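Local coordinates for glycoside hydrolase family protein (Novosphingobium sp. PP1Y, PDB 6Q2F) that probably hydrolyses alpha-L-rhamnosides, releasing terminal L-rhamnose from its glycoside substrates, as an alpha-L-rhamnosidase, at residues Pro96-His101 and His682-Asp687; Ala243-Gly248 and Val368-Leu373; Val276-Val281 and Leu309-Val314. All coordinates share one frame; numbering follows the deposited sequence.

From the N terminus, the chain enters interaction 1 at Pro-96-His-101, just after barrel strand 85-91. This contact closes only at His-682-Asp-687, after barrel strand 674-677, so its loop spans most of the (beta/alpha)8 barrel. Interactions 2 and 3 are nested within that loop. Interaction 2 joins Ala-243-Gly-248 to Val-368-Leu-373. Interaction 3 joins Val-276-Val-281 to Leu-309-Val-314 and is nested in turn inside interaction 2. These two belong to a beta sandwich and touch through neighbouring strands 366-374 and 268-277, with a probable hydrogen bond of 2.9 Å from Phe-277 N to Gln-370 O. Interaction 1 is remote, its centre about 51 and 45 Å from theirs.

Interaction 1. Residues Pro96-His101 and His682-Asp687; sequences PQIVDH and HVPVDD
Two loops meet through four apolar side chains and one water. Ile-98 has CG1 in the crowded position between its backbone N and carbonyl carbon (chi1 65°). Its chain runs on nearly extended, which sends CD1 across to the other loop. There the methyl meets Val-685 CG2 at 3.6 Å and Pro-684 CG at 3.9 Å. The isoleucine side chain crosses the proline at about a right angle and the valine obliquely. Val-99 approaches the same proline with a single branch. Its CG1, anti to the carbonyl carbon, sits 3.5 Å from Pro-684 CB. Pro-684 thus takes a methyl from each of two consecutive residues. Val-685 also holds a crowded branch, CG2, and this is the methyl that receives Ile-98.

A water bridges the backbone and a carboxylate, lying 3.0 Å from Ile-98 O and 3.1 Å from Asp-687 OD1. Gln-97 is extended (chi1 -171°), and the turn of the loop brings Val-99 O to its amide: NE2 donates at 2.9 Å, from above the carbonyl plane, at an N-H...O angle of 164°. His-101 ND1 donates to the anti lone pair of Asp-100 OD1, nearly in the ring plane. Its NE2 is hydrogen-bonded to Glu-109, so the two acids would probably raise the ring's tendency to carry a proton. On the second loop, Pro-684 N lies over one face of the His-682 ring, offset toward its rim, and the ring's ND1 is bonded to Asp-74.

Asn-65 and Thr-67, which follow barrel strand 56-62, bond to the two loops. The arrangement is typical of the loops that follow the strands of a (beta/alpha)8 barrel, here joining those after strands 85-91 and 674-677.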
loop_
_atom_site.group_PDB
_atom_site.type_symbol
_atom_site.label_atom_id
_atom_site.label_comp_id
_atom_site.label_asym_id
_atom_site.label_seq_id
_atom_site.Cartn_x
_atom_site.Cartn_y
_atom_site.Cartn_z
ATOM N N PRO A 96 -7.641 6.304 -27.230
ATOM C CA PRO A 96 -7.734 6.629 -28.658
ATOM C C PRO A 96 -6.395 6.433 -29.349
ATOM O O PRO A 96 -5.326 6.622 -28.764
ATOM C CB PRO A 96 -8.172 8.101 -28.674
ATOM C CG PRO A 96 -8.801 8.318 -27.303
ATOM C CD PRO A 96 -8.020 7.444 -26.379
ATOM N N GLN A 97 -6.467 5.995 -30.595
ATOM C CA GLN A 97 -5.272 5.778 -31.396
ATOM C C GLN A 97 -4.819 7.121 -31.953
ATOM O O GLN A 97 -5.529 7.750 -32.734
ATOM C CB GLN A 97 -5.548 4.788 -32.521
ATOM C CG GLN A 97 -4.292 4.369 -33.259
ATOM C CD GLN A 97 -4.593 3.501 -34.460
ATOM O OE1 GLN A 97 -5.517 2.688 -34.436
ATOM N NE2 GLN A 97 -3.813 3.677 -35.528
ATOM N N ILE A 98 -3.643 7.568 -31.527
ATOM C CA ILE A 98 -3.038 8.788 -32.037
ATOM C C ILE A 98 -1.744 8.503 -32.758
ATOM O O ILE A 98 -1.068 9.433 -33.204
ATOM C CB ILE A 98 -2.823 9.811 -30.911
ATOM C CG1 ILE A 98 -1.796 9.274 -29.916
ATOM C CG2 ILE A 98 -4.129 10.034 -30.182
ATOM C CD1 ILE A 98 -1.202 10.363 -29.021
ATOM N N VAL A 99 -1.376 7.242 -32.882
ATOM C CA VAL A 99 -0.277 6.844 -33.722
ATOM C C VAL A 99 -0.831 6.261 -35.014
ATOM O O VAL A 99 -1.987 5.835 -35.106
ATOM C CB VAL A 99 0.633 5.824 -33.019
ATOM C CG1 VAL A 99 1.209 6.434 -31.763
ATOM C CG2 VAL A 99 -0.155 4.548 -32.717
ATOM N N ASP A 100 0.031 6.226 -36.023
ATOM C CA ASP A 100 -0.323 5.649 -37.309
ATOM C C ASP A 100 -0.755 4.188 -37.173
ATOM O O ASP A 100 -1.707 3.751 -37.833
ATOM C CB ASP A 100 0.871 5.798 -38.246
ATOM C CG ASP A 100 0.594 5.268 -39.611
ATOM O OD1 ASP A 100 0.800 4.054 -39.806
ATOM O OD2 ASP A 100 0.176 6.063 -40.479
ATOM N N HIS A 101 -0.089 3.424 -36.308
ATOM C CA HIS A 101 -0.492 2.045 -36.055
ATOM C C HIS A 101 -0.084 1.615 -34.650
ATOM O O HIS A 101 1.064 1.820 -34.231
ATOM C CB HIS A 101 0.110 1.093 -37.091
ATOM C CG HIS A 101 1.595 1.213 -37.224
ATOM N ND1 HIS A 101 2.200 2.208 -37.963
ATOM C CD2 HIS A 101 2.600 0.456 -36.718
ATOM C CE1 HIS A 101 3.512 2.065 -37.903
ATOM N NE2 HIS A 101 3.782 1.010 -37.152
ATOM N N HIS A 682 4.014 7.493 -21.702
ATOM C CA HIS A 682 4.836 7.617 -22.900
ATOM C C HIS A 682 4.150 8.490 -23.943
ATOM O O HIS A 682 2.963 8.299 -24.239
ATOM C CB HIS A 682 5.106 6.229 -23.487
ATOM C CG HIS A 682 5.539 6.248 -24.918
ATOM N ND1 HIS A 682 6.628 6.970 -25.356
ATOM C CD2 HIS A 682 5.046 5.607 -26.007
ATOM C CE1 HIS A 682 6.782 6.784 -26.654
ATOM N NE2 HIS A 682 5.839 5.956 -27.070
ATOM N N VAL A 683 4.907 9.433 -24.503
ATOM C CA VAL A 683 4.409 10.370 -25.507
ATOM C C VAL A 683 4.848 9.891 -26.886
ATOM O O VAL A 683 6.022 10.040 -27.250
ATOM C CB VAL A 683 4.909 11.795 -25.230
ATOM C CG1 VAL A 683 4.470 12.751 -26.349
ATOM C CG2 VAL A 683 4.423 12.256 -23.875
ATOM N N PRO A 684 3.963 9.272 -27.665
ATOM C CA PRO A 684 4.397 8.698 -28.952
ATOM C C PRO A 684 4.492 9.702 -30.086
ATOM O O PRO A 684 5.252 9.452 -31.030
ATOM C CB PRO A 684 3.314 7.659 -29.249
ATOM C CG PRO A 684 2.091 8.323 -28.696
ATOM C CD PRO A 684 2.582 8.885 -27.348
ATOM N N VAL A 685 3.750 10.806 -30.035
ATOM C CA VAL A 685 3.744 11.817 -31.089
ATOM C C VAL A 685 3.718 13.186 -30.421
ATOM O O VAL A 685 3.174 13.349 -29.326
ATOM C CB VAL A 685 2.543 11.648 -32.063
ATOM C CG1 VAL A 685 2.581 10.284 -32.745
ATOM C CG2 VAL A 685 1.232 11.792 -31.327
ATOM N N ASP A 686 4.313 14.177 -31.080
ATOM C CA ASP A 686 4.464 15.483 -30.443
ATOM C C ASP A 686 3.244 16.391 -30.595
ATOM O O ASP A 686 3.043 17.259 -29.737
ATOM C CB ASP A 686 5.707 16.207 -30.989
ATOM C CG ASP A 686 7.002 15.421 -30.754
ATOM O OD1 ASP A 686 7.001 14.498 -29.920
ATOM O OD2 ASP A 686 8.023 15.734 -31.399
ATOM N N ASP A 687 2.405 16.181 -31.619
ATOM C CA ASP A 687 1.411 17.187 -32.013
ATOM C C ASP A 687 0.277 17.314 -31.003
ATOM O O ASP A 687 -0.246 18.412 -30.795
ATOM C CB ASP A 687 0.833 16.865 -33.395
ATOM C CG ASP A 687 0.407 15.389 -33.541
ATOM O OD1 ASP A 687 0.219 14.694 -32.524
ATOM O OD2 ASP A 687 0.248 14.924 -34.688
HETATM O O HOH W 1 -1.569 12.372 -33.581
#

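Interaction 2. Residues Ala243-Gly248 and Val368-Leu373; sequences ADIAGG and VGQFEL
Gln-370 lays its terminal amide along the CG2 methyl of Ile-245, with OE1 3.4 Å and CD 3.5 Å from that carbon. The two side chains run side by side and point the same way. Gln-370 is fully extended, with CG anti to the backbone N (chi1 -178°), and this carries the amide out to the methyl. The far side of the amide is held as well. NE2 donates to Glu-372 OE1 at 3.2 Å, which fixes the rotation of the group. An alanine here would take away the amide, and would probably leave Ile-245 CG2 less well covered and the Glu-372 carboxylate less firmly placed.

Backbone carries the rest. Gly-369 CA makes a C-H...O contact of 3.2 Å with Ile-245 O, and Gly-248 CA makes one of 3.3 Å with Val-368 O. Neither glycine has room for a side chain. A CB on Gly-369 would run into Ile-245 O, and one on Gly-248 into Val-368 O. Residues Asp-244 to Gly-247 form a type I turn, which an Asx turn reinforces: Asp-244 OD1 accepts from Ala-246 N at 2.9 Å. Leu-183 and Thr-182 touch Ile-245 of this turn.

The turn leads into strand 249-251, which pairs beside strand 366-374 in the four-stranded sheet of a beta sandwich. Gly-369 and Gln-370 together face Phe-277 of strand 268-277, which makes a classic beta bulge.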
loop_
_atom_site.group_PDB
_atom_site.type_symbol
_atom_site.label_atom_id
_atom_site.label_comp_id
_atom_site.label_asym_id
_atom_site.label_seq_id
_atom_site.Cartn_x
_atom_site.Cartn_y
_atom_site.Cartn_z
ATOM N N ALA A 243 -28.716 -27.717 -4.825
ATOM C CA ALA A 243 -27.317 -27.901 -5.194
ATOM C C ALA A 243 -26.704 -26.619 -5.743
ATOM O O ALA A 243 -25.478 -26.465 -5.699
ATOM C CB ALA A 243 -27.192 -29.032 -6.225
ATOM N N ASP A 244 -27.532 -25.702 -6.251
ATOM C CA ASP A 244 -27.098 -24.408 -6.774
ATOM C C ASP A 244 -27.280 -23.345 -5.694
ATOM O O ASP A 244 -28.370 -22.789 -5.531
ATOM C CB ASP A 244 -27.885 -24.054 -8.032
ATOM C CG ASP A 244 -27.462 -22.723 -8.628
ATOM O OD1 ASP A 244 -26.408 -22.194 -8.213
ATOM O OD2 ASP A 244 -28.180 -22.207 -9.517
ATOM N N ILE A 245 -26.193 -23.041 -4.978
ATOM C CA ILE A 245 -26.220 -21.988 -3.966
ATOM C C ILE A 245 -26.369 -20.596 -4.563
ATOM O O ILE A 245 -26.667 -19.648 -3.828
ATOM C CB ILE A 245 -24.950 -22.045 -3.092
ATOM C CG1 ILE A 245 -23.695 -21.929 -3.959
ATOM C CG2 ILE A 245 -24.920 -23.328 -2.272
ATOM C CD1 ILE A 245 -22.415 -22.219 -3.214
ATOM N N ALA A 246 -26.161 -20.440 -5.869
ATOM C CA ALA A 246 -26.421 -19.171 -6.541
ATOM C C ALA A 246 -27.850 -19.048 -7.057
ATOM O O ALA A 246 -28.246 -17.960 -7.481
ATOM C CB ALA A 246 -25.451 -18.976 -7.710
ATOM N N GLY A 247 -28.626 -20.127 -7.044
ATOM C CA GLY A 247 -29.978 -20.082 -7.564
ATOM C C GLY A 247 -31.023 -20.452 -6.537
ATOM O O GLY A 247 -31.135 -21.617 -6.144
ATOM N N GLY A 248 -31.800 -19.467 -6.098
ATOM C CA GLY A 248 -32.808 -19.711 -5.090
ATOM C C GLY A 248 -34.125 -19.039 -5.401
ATOM O O GLY A 248 -34.827 -19.439 -6.334
ATOM N N VAL A 368 -32.005 -14.515 -3.419
ATOM C CA VAL A 368 -31.305 -15.126 -2.324
ATOM C C VAL A 368 -31.041 -16.515 -2.849
ATOM O O VAL A 368 -31.941 -17.282 -3.016
ATOM C CB VAL A 368 -32.128 -15.179 -1.072
ATOM C CG1 VAL A 368 -31.496 -16.100 -0.061
ATOM C CG2 VAL A 368 -32.257 -13.797 -0.501
ATOM N N GLY A 369 -29.791 -16.824 -3.136
ATOM C CA GLY A 369 -29.444 -18.102 -3.721
ATOM C C GLY A 369 -29.473 -19.265 -2.746
ATOM O O GLY A 369 -29.894 -20.365 -3.107
ATOM N N GLN A 370 -29.027 -19.042 -1.515
ATOM C CA GLN A 370 -29.010 -20.077 -0.496
ATOM C C GLN A 370 -29.440 -19.484 0.834
ATOM O O GLN A 370 -29.016 -18.384 1.202
ATOM C CB GLN A 370 -27.615 -20.699 -0.349
ATOM C CG GLN A 370 -27.541 -21.825 0.679
ATOM C CD GLN A 370 -26.120 -22.312 0.902
ATOM O OE1 GLN A 370 -25.167 -21.598 0.626
ATOM N NE2 GLN A 370 -25.975 -23.535 1.394
ATOM N N PHE A 371 -30.275 -20.230 1.557
ATOM C CA PHE A 371 -30.647 -19.867 2.923
ATOM C C PHE A 371 -30.968 -21.178 3.633
ATOM O O PHE A 371 -32.070 -21.715 3.479
ATOM C CB PHE A 371 -31.825 -18.903 2.953
ATOM C CG PHE A 371 -32.193 -18.434 4.333
ATOM C CD1 PHE A 371 -31.289 -18.524 5.384
ATOM C CD2 PHE A 371 -33.446 -17.907 4.582
ATOM C CE1 PHE A 371 -31.629 -18.093 6.656
ATOM C CE2 PHE A 371 -33.790 -17.475 5.856
ATOM C CZ PHE A 371 -32.881 -17.571 6.891
ATOM N N GLU A 372 -30.006 -21.681 4.400
ATOM C CA GLU A 372 -30.054 -23.028 4.952
ATOM C C GLU A 372 -29.904 -22.966 6.463
ATOM O O GLU A 372 -28.948 -22.369 6.970
ATOM C CB GLU A 372 -28.946 -23.890 4.337
ATOM C CG GLU A 372 -29.006 -25.366 4.680
ATOM C CD GLU A 372 -28.146 -26.199 3.740
ATOM O OE1 GLU A 372 -27.889 -25.733 2.601
ATOM O OE2 GLU A 372 -27.736 -27.315 4.135
ATOM N N LEU A 373 -30.843 -23.580 7.175
ATOM C CA LEU A 373 -30.768 -23.700 8.624
ATOM C C LEU A 373 -30.258 -25.091 8.992
ATOM O O LEU A 373 -30.608 -26.083 8.345
ATOM C CB LEU A 373 -32.135 -23.447 9.265
ATOM C CG LEU A 373 -32.841 -22.149 8.856
ATOM C CD1 LEU A 373 -34.148 -21.974 9.606
ATOM C CD2 LEU A 373 -31.944 -20.947 9.079
#

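Interaction 3. Residues Val276-Val281 and Leu309-Val314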
loop_
_atom_site.group_PDB
_atom_site.type_symbol
_atom_site.label_atom_id
_atom_site.label_comp_id
_atom_site.label_asym_id
_atom_site.label_seq_id
_atom_site.Cartn_x
_atom_site.Cartn_y
_atom_site.Cartn_z
ATOM N N VAL A 276 -26.099 -18.458 4.384
ATOM C CA VAL A 276 -26.793 -17.583 3.448
ATOM C C VAL A 276 -25.858 -17.243 2.295
ATOM O O VAL A 276 -24.656 -17.049 2.499
ATOM C CB VAL A 276 -27.286 -16.300 4.150
ATOM C CG1 VAL A 276 -27.857 -15.327 3.149
ATOM C CG2 VAL A 276 -28.331 -16.645 5.191
ATOM N N PHE A 277 -26.404 -17.177 1.081
ATOM C CA PHE A 277 -25.686 -16.548 -0.021
ATOM C C PHE A 277 -26.644 -15.737 -0.877
ATOM O O PHE A 277 -27.691 -16.234 -1.309
ATOM C CB PHE A 277 -24.946 -17.562 -0.895
ATOM C CG PHE A 277 -24.150 -16.920 -1.996
ATOM C CD1 PHE A 277 -23.095 -16.068 -1.699
ATOM C CD2 PHE A 277 -24.461 -17.155 -3.325
ATOM C CE1 PHE A 277 -22.359 -15.465 -2.715
ATOM C CE2 PHE A 277 -23.735 -16.557 -4.344
ATOM C CZ PHE A 277 -22.680 -15.714 -4.041
ATOM N N VAL A 278 -26.271 -14.484 -1.110
ATOM C CA VAL A 278 -26.949 -13.559 -2.005
ATOM C C VAL A 278 -26.008 -13.300 -3.178
ATOM O O VAL A 278 -24.958 -12.667 -2.995
ATOM C CB VAL A 278 -27.314 -12.253 -1.287
ATOM C CG1 VAL A 278 -27.968 -11.265 -2.263
ATOM C CG2 VAL A 278 -28.212 -12.540 -0.098
ATOM N N PRO A 279 -26.318 -13.786 -4.379
ATOM C CA PRO A 279 -25.430 -13.544 -5.524
ATOM C C PRO A 279 -25.225 -12.057 -5.754
ATOM O O PRO A 279 -26.053 -11.229 -5.371
ATOM C CB PRO A 279 -26.177 -14.194 -6.692
ATOM C CG PRO A 279 -27.019 -15.242 -6.050
ATOM C CD PRO A 279 -27.426 -14.694 -4.712
ATOM N N ASN A 280 -24.086 -11.729 -6.367
ATOM C CA ASN A 280 -23.737 -10.364 -6.759
ATOM C C ASN A 280 -24.075 -9.317 -5.699
ATOM O O ASN A 280 -24.968 -8.493 -5.906
ATOM C CB ASN A 280 -24.441 -10.000 -8.070
ATOM C CG ASN A 280 -24.453 -11.148 -9.066
ATOM O OD1 ASN A 280 -25.511 -11.558 -9.536
ATOM N ND2 ASN A 280 -23.273 -11.670 -9.396
ATOM N N VAL A 281 -23.395 -9.348 -4.547
ATOM C CA VAL A 281 -23.527 -8.264 -3.579
ATOM C C VAL A 281 -22.538 -7.140 -3.840
ATOM O O VAL A 281 -22.468 -6.201 -3.038
ATOM C CB VAL A 281 -23.340 -8.741 -2.122
ATOM C CG1 VAL A 281 -24.314 -9.853 -1.774
ATOM C CG2 VAL A 281 -21.913 -9.190 -1.898
ATOM N N LEU A 309 -25.306 -11.245 9.784
ATOM C CA LEU A 309 -24.529 -11.953 8.771
ATOM C C LEU A 309 -23.926 -10.929 7.822
ATOM O O LEU A 309 -24.653 -10.315 7.035
ATOM C CB LEU A 309 -25.396 -12.942 7.987
ATOM C CG LEU A 309 -26.050 -14.122 8.707
ATOM C CD1 LEU A 309 -27.399 -13.738 9.290
ATOM C CD2 LEU A 309 -26.193 -15.302 7.765
ATOM N N GLU A 310 -22.606 -10.745 7.884
ATOM C CA GLU A 310 -21.937 -10.003 6.824
ATOM C C GLU A 310 -21.966 -10.836 5.554
ATOM O O GLU A 310 -21.608 -12.019 5.567
ATOM C CB GLU A 310 -20.496 -9.665 7.198
ATOM C CG GLU A 310 -20.309 -8.286 7.819
ATOM C CD GLU A 310 -18.876 -7.789 7.703
ATOM O OE1 GLU A 310 -18.449 -7.442 6.578
ATOM O OE2 GLU A 310 -18.173 -7.755 8.736
ATOM N N LEU A 311 -22.412 -10.225 4.461
ATOM C CA LEU A 311 -22.557 -10.911 3.188
ATOM C C LEU A 311 -21.400 -10.557 2.267
ATOM O O LEU A 311 -20.756 -9.513 2.413
ATOM C CB LEU A 311 -23.887 -10.553 2.529
ATOM C CG LEU A 311 -25.090 -10.968 3.375
ATOM C CD1 LEU A 311 -26.398 -10.558 2.702
ATOM C CD2 LEU A 311 -25.052 -12.474 3.657
ATOM N N SER A 312 -21.099 -11.433 1.337
ATOM C CA SER A 312 -19.995 -11.234 0.448
ATOM C C SER A 312 -20.158 -12.062 -0.774
ATOM O O SER A 312 -21.186 -12.623 -0.998
ATOM C CB SER A 312 -18.702 -11.635 1.143
ATOM O OG SER A 312 -18.578 -13.025 1.250
ATOM N N ASN A 313 -19.096 -12.142 -1.546
ATOM C CA ASN A 313 -19.047 -12.919 -2.754
ATOM C C ASN A 313 -19.058 -14.410 -2.510
ATOM O O ASN A 313 -19.144 -15.161 -3.417
ATOM C CB ASN A 313 -17.912 -12.494 -3.667
ATOM C CG ASN A 313 -16.562 -12.929 -3.168
ATOM O OD1 ASN A 313 -16.260 -12.756 -2.021
ATOM N ND2 ASN A 313 -15.766 -13.492 -4.031
ATOM N N VAL A 314 -18.941 -14.829 -1.270
ATOM C CA VAL A 314 -19.016 -16.240 -0.940
ATOM C C VAL A 314 -20.031 -16.407 0.158
ATOM O O VAL A 314 -20.364 -15.460 0.793
ATOM C CB VAL A 314 -17.684 -16.846 -0.545
ATOM C CG1 VAL A 314 -16.740 -16.801 -1.709
ATOM C CG2 VAL A 314 -17.144 -16.154 0.680
#
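Val-276 has CG1 anti to the backbone N (chi1 173°), Phe-277 has CG anti likewise (chi1 -177°), and Leu-309 and Leu-311 both place CG anti to the carbonyl carbon. These torsions bring the groups together where strand 268-277 of a beta sandwich runs out into a loop, beside the chain leading from strand 303-308 to strand 316-325. The contact therefore spans the two sheets of the sandwich at one end.

Val-276 divides its branches. CG2 meets Leu-309 CD2 at 3.6 Å, crossing at about a right angle, and CG1 reaches Leu-311 CD2 at 4.0 Å. The other methyl of Leu-311, CD1, lies 3.9 Å from Val-278 CG2. The leucine is thus wedged between two valines. Val-281 adds its crowded branch, with Val-281 CG2 3.5 Å from Ser-312 C.

The Phe-277 ring meets the backbone of Asn-313 and Val-314 obliquely. CE1 comes to 3.3 Å from Asn-313 O, and CD1 lies 3.6 Å from Val-314 C. Pro-279 N lies over one face of the ring, toward the rim. The loop 309-314 is braced by its own serine: Ser-312 OG donates to an in-plane lone pair of Val-314 O at 3.1 Å.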